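SWD1-like protein (Myceliophthora thermophila, PDB 6E29) probably serves, through its WD-repeat beta-propeller domain, as a structural subunit of the COMPASS histone H3K4 methyltransferase complex. Local coordinates at residues G26-D38 against S67-G79. Numbering follows the deposited sequence.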
ATOM      1  N   GLY B  26      18.885  -4.961 -10.784  1.00 39.46           N
ATOM      2  CA  GLY B  26      18.332  -3.657 -11.207  1.00 43.51           C
ATOM      3  C   GLY B  26      18.086  -2.757 -10.002  1.00 48.12           C
ATOM      4  O   GLY B  26      18.426  -3.086  -8.866  1.00 46.35           O
ATOM      5  N   HIS B  27      17.478  -1.589 -10.277  1.00 35.57           N
ATOM      6  CA  HIS B  27      17.157  -0.610  -9.232  1.00 37.62           C
ATOM      7  C   HIS B  27      15.770  -0.943  -8.671  1.00 39.11           C
ATOM      8  O   HIS B  27      14.756  -0.678  -9.316  1.00 36.83           O
ATOM      9  CB  HIS B  27      17.200   0.799  -9.812  1.00 36.59           C
ATOM     10  CG  HIS B  27      17.194   1.887  -8.788  1.00 36.19           C
ATOM     11  ND1 HIS B  27      16.069   2.243  -8.069  1.00 51.16           N
ATOM     12  CD2 HIS B  27      18.183   2.714  -8.372  1.00 44.73           C
ATOM     13  CE1 HIS B  27      16.366   3.247  -7.259  1.00 35.68           C
ATOM     14  NE2 HIS B  27      17.644   3.547  -7.420  1.00 52.71           N
ATOM     15  N   SER B  28      15.718  -1.496  -7.459  1.00 31.47           N
ATOM     16  CA  SER B  28      14.444  -1.892  -6.876  0.51 29.29           C
ATOM     17  C   SER B  28      13.667  -0.660  -6.421  1.00 39.01           C
ATOM     18  O   SER B  28      14.214   0.212  -5.742  1.00 33.83           O
ATOM     19  CB  SER B  28      14.674  -2.837  -5.702  0.51 27.73           C
ATOM     20  OG  SER B  28      15.227  -4.061  -6.163  0.51 31.27           O
ATOM     21  N   THR B  29      12.385  -0.600  -6.778  1.00 33.99           N
ATOM     22  CA  THR B  29      11.524   0.483  -6.326  1.00 35.46           C
ATOM     23  C   THR B  29      10.512   0.019  -5.299  1.00 38.02           C
ATOM     24  O   THR B  29       9.930   0.858  -4.618  1.00 34.61           O
ATOM     25  CB  THR B  29      10.743   1.125  -7.484  1.00 35.14           C
ATOM     26  OG1 THR B  29       9.947   0.130  -8.147  1.00 37.35           O
ATOM     27  CG2 THR B  29      11.660   1.753  -8.467  1.00 41.33           C
ATOM     28  N   CYS B  30      10.314  -1.284  -5.165  1.00 26.83           N
ATOM     29  CA  CYS B  30       9.278  -1.827  -4.292  0.51 33.36           C
ATOM     30  C   CYS B  30       9.641  -3.278  -3.986  1.00 25.93           C
ATOM     31  O   CYS B  30      10.225  -3.945  -4.841  1.00 31.67           O
ATOM     32  CB  CYS B  30       7.920  -1.686  -4.997  0.51 45.49           C
ATOM     33  SG  CYS B  30       6.468  -2.577  -4.385  0.51 32.92           S
ATOM     34  N   VAL B  31       9.221  -3.783  -2.820  1.00 26.17           N
ATOM     35  CA  VAL B  31       9.377  -5.200  -2.460  1.00 25.82           C
ATOM     36  C   VAL B  31       8.130  -5.648  -1.718  1.00 35.99           C
ATOM     37  O   VAL B  31       7.452  -4.838  -1.105  1.00 26.46           O
ATOM     38  CB  VAL B  31      10.582  -5.454  -1.555  1.00 37.70           C
ATOM     39  CG1 VAL B  31      11.835  -5.510  -2.393  1.00 31.98           C
ATOM     40  CG2 VAL B  31      10.612  -4.385  -0.482  1.00 30.35           C
ATOM     41  N   ARG B  32       7.854  -6.954  -1.745  1.00 22.98           N
ATOM     42  CA  ARG B  32       6.706  -7.537  -1.047  1.00 22.60           C
ATOM     43  C   ARG B  32       6.964  -9.030  -0.884  1.00 21.00           C
ATOM     44  O   ARG B  32       7.226  -9.711  -1.878  1.00 25.47           O
ATOM     45  CB  ARG B  32       5.359  -7.372  -1.815  1.00 26.58           C
ATOM     46  CG  ARG B  32       4.155  -7.669  -0.963  1.00 26.69           C
ATOM     47  CD  ARG B  32       3.723  -6.337  -0.261  1.00 41.41           C
ATOM     48  NE  ARG B  32       2.685  -6.488   0.753  1.00 40.43           N
ATOM     49  CZ  ARG B  32       1.400  -6.176   0.577  1.00 55.34           C
ATOM     50  NH1 ARG B  32       0.970  -5.713  -0.607  1.00 34.77           N
ATOM     51  NH2 ARG B  32       0.548  -6.323   1.605  1.00 34.52           N
ATOM     52  N   PHE B  33       6.901  -9.521   0.356  1.00 27.03           N
ATOM     53  CA  PHE B  33       7.002 -10.970   0.609  1.00 21.90           C
ATOM     54  C   PHE B  33       5.671 -11.648   0.287  1.00 28.26           C
ATOM     55  O   PHE B  33       4.617 -11.037   0.448  1.00 26.14           O
ATOM     56  CB  PHE B  33       7.327 -11.221   2.081  1.00 28.06           C
ATOM     57  CG  PHE B  33       8.718 -10.824   2.478  1.00 27.08           C
ATOM     58  CD1 PHE B  33       9.760 -11.716   2.249  1.00 24.01           C
ATOM     59  CD2 PHE B  33       8.995  -9.610   3.127  1.00 23.71           C
ATOM     60  CE1 PHE B  33      11.121 -11.408   2.613  1.00 35.29           C
ATOM     61  CE2 PHE B  33      10.360  -9.314   3.513  1.00 23.34           C
ATOM     62  CZ  PHE B  33      11.411 -10.239   3.240  1.00 21.71           C
ATOM     63  N   ASN B  34       5.710 -12.924  -0.149  1.00 33.14           N
ATOM     64  CA  ASN B  34       4.448 -13.672  -0.260  1.00 21.96           C
ATOM     65  C   ASN B  34       4.029 -14.097   1.152  1.00 35.65           C
ATOM     66  O   ASN B  34       4.699 -13.791   2.142  1.00 28.33           O
ATOM     67  CB  ASN B  34       4.574 -14.833  -1.268  1.00 24.77           C
ATOM     68  CG  ASN B  34       5.465 -15.985  -0.762  1.00 32.81           C
ATOM     69  OD1 ASN B  34       6.172 -15.850   0.228  1.00 28.65           O
ATOM     70  ND2 ASN B  34       5.430 -17.134  -1.470  1.00 35.27           N
ATOM     71  N   ARG B  35       2.879 -14.754   1.283  1.00 29.26           N
ATOM     72  CA  ARG B  35       2.355 -14.960   2.637  1.00 26.24           C
ATOM     73  C   ARG B  35       3.085 -16.058   3.383  1.00 36.46           C
ATOM     74  O   ARG B  35       3.233 -15.982   4.617  1.00 30.65           O
ATOM     75  CB  ARG B  35       0.857 -15.278   2.568  1.00 44.46           C
ATOM     76  CG  ARG B  35       0.122 -14.272   1.718  1.00 46.13           C
ATOM     77  CD  ARG B  35      -1.381 -14.170   1.969  1.00 63.76           C
ATOM     78  NE  ARG B  35      -1.780 -12.768   1.847  1.00 62.99           N
ATOM     79  CZ  ARG B  35      -1.774 -12.072   0.710  1.00 69.41           C
ATOM     80  NH1 ARG B  35      -1.400 -12.640  -0.438  1.00 70.26           N
ATOM     81  NH2 ARG B  35      -2.126 -10.789   0.723  1.00 64.58           N
ATOM     82  N   LYS B  36       3.551 -17.080   2.673  1.00 30.49           N
ATOM     83  CA  LYS B  36       4.340 -18.100   3.353  1.00 34.44           C
ATOM     84  C   LYS B  36       5.715 -17.587   3.725  1.00 28.31           C
ATOM     85  O   LYS B  36       6.330 -18.123   4.640  1.00 33.59           O
ATOM     86  CB  LYS B  36       4.486 -19.367   2.492  1.00 32.57           C
ATOM     87  CG  LYS B  36       3.296 -20.344   2.627  1.00 57.57           C
ATOM     88  CD  LYS B  36       3.314 -21.476   1.580  1.00 54.10           C
ATOM     89  CE  LYS B  36       3.844 -22.769   2.179  1.00 56.54           C
ATOM     90  NZ  LYS B  36       5.295 -22.542   2.500  1.00 49.71           N
ATOM     91  N   GLY B  37       6.187 -16.536   3.064  1.00 34.78           N
ATOM     92  CA  GLY B  37       7.464 -15.964   3.379  1.00 28.25           C
ATOM     93  C   GLY B  37       8.634 -16.701   2.766  1.00 37.57           C
ATOM     94  O   GLY B  37       9.756 -16.513   3.220  1.00 29.37           O
ATOM     95  N   ASP B  38       8.408 -17.576   1.770  1.00 30.36           N
ATOM     96  CA  ASP B  38       9.548 -18.235   1.116  1.00 35.29           C
ATOM     97  C   ASP B  38       9.987 -17.529  -0.158  1.00 38.07           C
ATOM     98  O   ASP B  38      10.984 -17.938  -0.786  1.00 29.89           O
ATOM     99  CB  ASP B  38       9.224 -19.713   0.836  1.00 30.31           C
ATOM    100  CG  ASP B  38       7.870 -19.927   0.199  1.00 48.80           C
ATOM    101  OD1 ASP B  38       7.098 -18.950  -0.007  1.00 39.15           O
ATOM    102  OD2 ASP B  38       7.562 -21.116  -0.072  1.00 38.77           O
ATOM    103  N   SER B  67       7.238  -1.351 -18.566  1.00 44.13           N
ATOM    104  CA  SER B  67       8.417  -0.594 -18.968  1.00 52.79           C
ATOM    105  C   SER B  67       8.688   0.649 -18.123  1.00 57.23           C
ATOM    106  O   SER B  67       9.620   1.398 -18.440  1.00 63.54           O
ATOM    107  CB  SER B  67       8.298  -0.184 -20.442  1.00 50.95           C
ATOM    108  OG  SER B  67       7.235   0.763 -20.579  1.00 61.26           O
ATOM    109  N   LYS B  68       7.908   0.913 -17.077  1.00 45.58           N
ATOM    110  CA  LYS B  68       8.144   2.077 -16.232  1.00 52.41           C
ATOM    111  C   LYS B  68       8.188   1.592 -14.793  1.00 48.12           C
ATOM    112  O   LYS B  68       7.941   0.412 -14.518  1.00 44.85           O
ATOM    113  CB  LYS B  68       7.074   3.183 -16.446  1.00 43.81           C
ATOM    114  CG  LYS B  68       7.360   4.124 -17.692  1.00 62.13           C
ATOM    115  CD  LYS B  68       6.986   5.595 -17.389  1.00 65.25           C
ATOM    116  CE  LYS B  68       5.589   5.984 -17.879  1.00 71.17           C
ATOM    117  NZ  LYS B  68       4.897   6.970 -16.969  1.00 65.20           N
ATOM    118  N   ASN B  69       8.520   2.513 -13.872  1.00 37.27           N
ATOM    119  CA  ASN B  69       8.736   2.147 -12.478  1.00 33.63           C
ATOM    120  C   ASN B  69       7.575   1.342 -11.924  1.00 36.38           C
ATOM    121  O   ASN B  69       6.418   1.769 -11.981  1.00 40.17           O
ATOM    122  CB  ASN B  69       8.918   3.385 -11.593  1.00 36.57           C
ATOM    123  CG  ASN B  69      10.035   4.290 -12.065  1.00 47.12           C
ATOM    124  OD1 ASN B  69      10.300   4.399 -13.257  1.00 47.17           O
ATOM    125  ND2 ASN B  69      10.681   4.964 -11.127  1.00 47.02           N
ATOM    126  N   ILE B  70       7.890   0.186 -11.351  1.00 40.19           N
ATOM    127  CA  ILE B  70       6.883  -0.533 -10.597  1.00 35.16           C
ATOM    128  C   ILE B  70       6.521   0.282  -9.358  1.00 35.84           C
ATOM    129  O   ILE B  70       7.393   0.802  -8.645  1.00 34.02           O
ATOM    130  CB  ILE B  70       7.374  -1.934 -10.210  1.00 29.88           C
ATOM    131  CG1 ILE B  70       7.818  -2.685 -11.479  1.00 32.11           C
ATOM    132  CG2 ILE B  70       6.278  -2.654  -9.416  1.00 30.38           C
ATOM    133  CD1 ILE B  70       6.616  -2.918 -12.441  1.00 42.04           C
ATOM    134  N   THR B  71       5.225   0.397  -9.097  1.00 30.39           N
ATOM    135  CA  THR B  71       4.719   1.119  -7.945  1.00 27.56           C
ATOM    136  C   THR B  71       4.069   0.247  -6.882  1.00 32.13           C
ATOM    137  O   THR B  71       3.982   0.693  -5.735  1.00 28.98           O
ATOM    138  CB  THR B  71       3.684   2.162  -8.386  1.00 35.25           C
ATOM    139  OG1 THR B  71       2.720   1.507  -9.214  1.00 33.04           O
ATOM    140  CG2 THR B  71       4.367   3.294  -9.214  1.00 29.87           C
ATOM    141  N   SER B  72       3.614  -0.970  -7.205  1.00 25.84           N
ATOM    142  CA  SER B  72       3.076  -1.840  -6.164  1.00 23.67           C
ATOM    143  C   SER B  72       3.084  -3.289  -6.602  1.00 24.75           C
ATOM    144  O   SER B  72       3.182  -3.613  -7.797  1.00 28.38           O
ATOM    145  CB  SER B  72       1.648  -1.451  -5.734  1.00 30.26           C
ATOM    146  OG  SER B  72       0.692  -1.807  -6.732  1.00 31.36           O
ATOM    147  N   LEU B  73       3.061  -4.147  -5.584  1.00 26.50           N
ATOM    148  CA  LEU B  73       3.049  -5.596  -5.735  1.00 24.99           C
ATOM    149  C   LEU B  73       2.118  -6.165  -4.698  1.00 29.91           C
ATOM    150  O   LEU B  73       2.195  -5.777  -3.536  1.00 34.64           O
ATOM    151  CB  LEU B  73       4.440  -6.219  -5.482  1.00 25.18           C
ATOM    152  CG  LEU B  73       5.544  -5.721  -6.375  1.00 26.01           C
ATOM    153  CD1 LEU B  73       6.921  -5.979  -5.677  1.00 33.28           C
ATOM    154  CD2 LEU B  73       5.482  -6.448  -7.753  1.00 29.32           C
ATOM    155  N   SER B  74       1.295  -7.125  -5.109  1.00 28.15           N
ATOM    156  CA  SER B  74       0.273  -7.705  -4.259  1.00 25.22           C
ATOM    157  C   SER B  74       0.139  -9.177  -4.599  1.00 30.83           C
ATOM    158  O   SER B  74      -0.122  -9.519  -5.758  1.00 30.61           O
ATOM    159  CB  SER B  74      -1.063  -6.969  -4.499  1.00 32.91           C
ATOM    160  OG  SER B  74      -2.140  -7.580  -3.829  1.00 30.99           O
ATOM    161  N   TRP B  75       0.292 -10.030  -3.599  1.00 29.96           N
ATOM    162  CA  TRP B  75       0.302 -11.469  -3.803  1.00 37.37           C
ATOM    163  C   TRP B  75      -1.068 -12.051  -3.519  1.00 33.41           C
ATOM    164  O   TRP B  75      -1.778 -11.571  -2.643  1.00 38.58           O
ATOM    165  CB  TRP B  75       1.284 -12.157  -2.873  1.00 29.82           C
ATOM    166  CG  TRP B  75       2.754 -11.965  -3.131  1.00 28.75           C
ATOM    167  CD1 TRP B  75       3.553 -10.890  -2.720  1.00 29.15           C
ATOM    168  CD2 TRP B  75       3.638 -12.904  -3.759  1.00 31.29           C
ATOM    169  NE1 TRP B  75       4.864 -11.130  -3.080  1.00 26.89           N
ATOM    170  CE2 TRP B  75       4.942 -12.351  -3.719  1.00 28.77           C
ATOM    171  CE3 TRP B  75       3.449 -14.150  -4.384  1.00 38.15           C
ATOM    172  CZ2 TRP B  75       6.053 -13.004  -4.273  1.00 35.66           C
ATOM    173  CZ3 TRP B  75       4.569 -14.813  -4.917  1.00 39.48           C
ATOM    174  CH2 TRP B  75       5.846 -14.234  -4.868  1.00 32.06           C
ATOM    175  N   SER B  76      -1.399 -13.127  -4.224  1.00 32.17           N
ATOM    176  CA  SER B  76      -2.640 -13.842  -3.955  1.00 35.72           C
ATOM    177  C   SER B  76      -2.492 -14.633  -2.656  1.00 46.40           C
ATOM    178  O   SER B  76      -1.380 -14.899  -2.198  1.00 41.84           O
ATOM    179  CB  SER B  76      -2.994 -14.795  -5.105  1.00 38.73           C
ATOM    180  OG  SER B  76      -2.059 -15.873  -5.193  1.00 42.83           O
ATOM    181  N   ARG B  77      -3.632 -15.044  -2.080  1.00 39.79           N
ATOM    182  CA  ARG B  77      -3.597 -15.774  -0.809  1.00 47.12           C
ATOM    183  C   ARG B  77      -2.733 -17.022  -0.922  1.00 52.86           C
ATOM    184  O   ARG B  77      -2.020 -17.394   0.020  1.00 53.17           O
ATOM    185  CB  ARG B  77      -5.022 -16.140  -0.382  1.00 57.28           C
ATOM    186  CG  ARG B  77      -5.162 -16.836   1.005  1.00 65.88           C
ATOM    187  CD  ARG B  77      -4.088 -16.376   2.019  1.00 71.35           C
ATOM    188  NE  ARG B  77      -4.469 -16.452   3.436  1.00 71.76           N
ATOM    189  CZ  ARG B  77      -3.639 -16.850   4.404  1.00 76.02           C
ATOM    190  NH1 ARG B  77      -2.400 -17.223   4.101  1.00 81.37           N
ATOM    191  NH2 ARG B  77      -4.040 -16.885   5.675  1.00 66.52           N
ATOM    192  N   CYS B  78      -2.730 -17.631  -2.101  1.00 46.26           N
ATOM    193  CA  CYS B  78      -2.144 -18.934  -2.345  1.00 49.77           C
ATOM    194  C   CYS B  78      -0.690 -18.846  -2.789  1.00 48.34           C
ATOM    195  O   CYS B  78      -0.032 -19.885  -2.941  1.00 49.79           O
ATOM    196  CB  CYS B  78      -2.984 -19.684  -3.413  1.00 41.52           C
ATOM    197  SG  CYS B  78      -3.229 -18.747  -4.956  1.00 57.67           S
ATOM    198  N   GLY B  79      -0.173 -17.641  -3.013  1.00 54.46           N
ATOM    199  CA  GLY B  79       1.157 -17.471  -3.561  1.00 44.38           C
ATOM    200  C   GLY B  79       1.302 -17.764  -5.047  1.00 44.33           C
ATOM    201  O   GLY B  79       2.412 -17.588  -5.591  1.00 45.88           O
TER
HETATM  202  O   HOH W   1       4.703 -17.919  -4.159  1.00 41.23           O
HETATM  203  O   HOH W   2       1.350 -15.395  -1.106  1.00 36.25           O
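W75 NE1 donates to R32 O across the contact (3.0 Å), approaching from above the carbonyl plane. Further along, R32 NH1 reaches a single carbonyl, L73 O, at 3.2 Å, in both the guanidinium and the carbonyl plane, and has E115 as a weak, distant ionic partner. R35 NH1 is modelled 2.5 Å from W75 O, shorter than a normal N-H...O bond, which leaves the exact length doubtful; it also makes a weak bond to S76 O, so this one nitrogen is shared between two consecutive carbonyls. T29 OG1, placed between its backbone N and carbonyl carbon (chi1 58°), gives a 2.7 Å bond to I70 O. Packing centres on the indole, where N34 CB lies 3.3 Å from the centroid of the six-membered ring of W75, a CH-pi contact over one face. Replacing W75 by a leucine would probably leave R32 O without its indole donor and N34 CB without the ring face it packs on. C30 SG rests on L73 CD1 at 3.7 Å. Strands 28-33 and 70-75, inclined by only 2°, are the innermost strands of successive propeller blades, joined here by side chains reaching across to backbone carbonyls; W75 also packs on F39 and A41 of strand 39-44, while V31 turns back to I339 of the preceding blade.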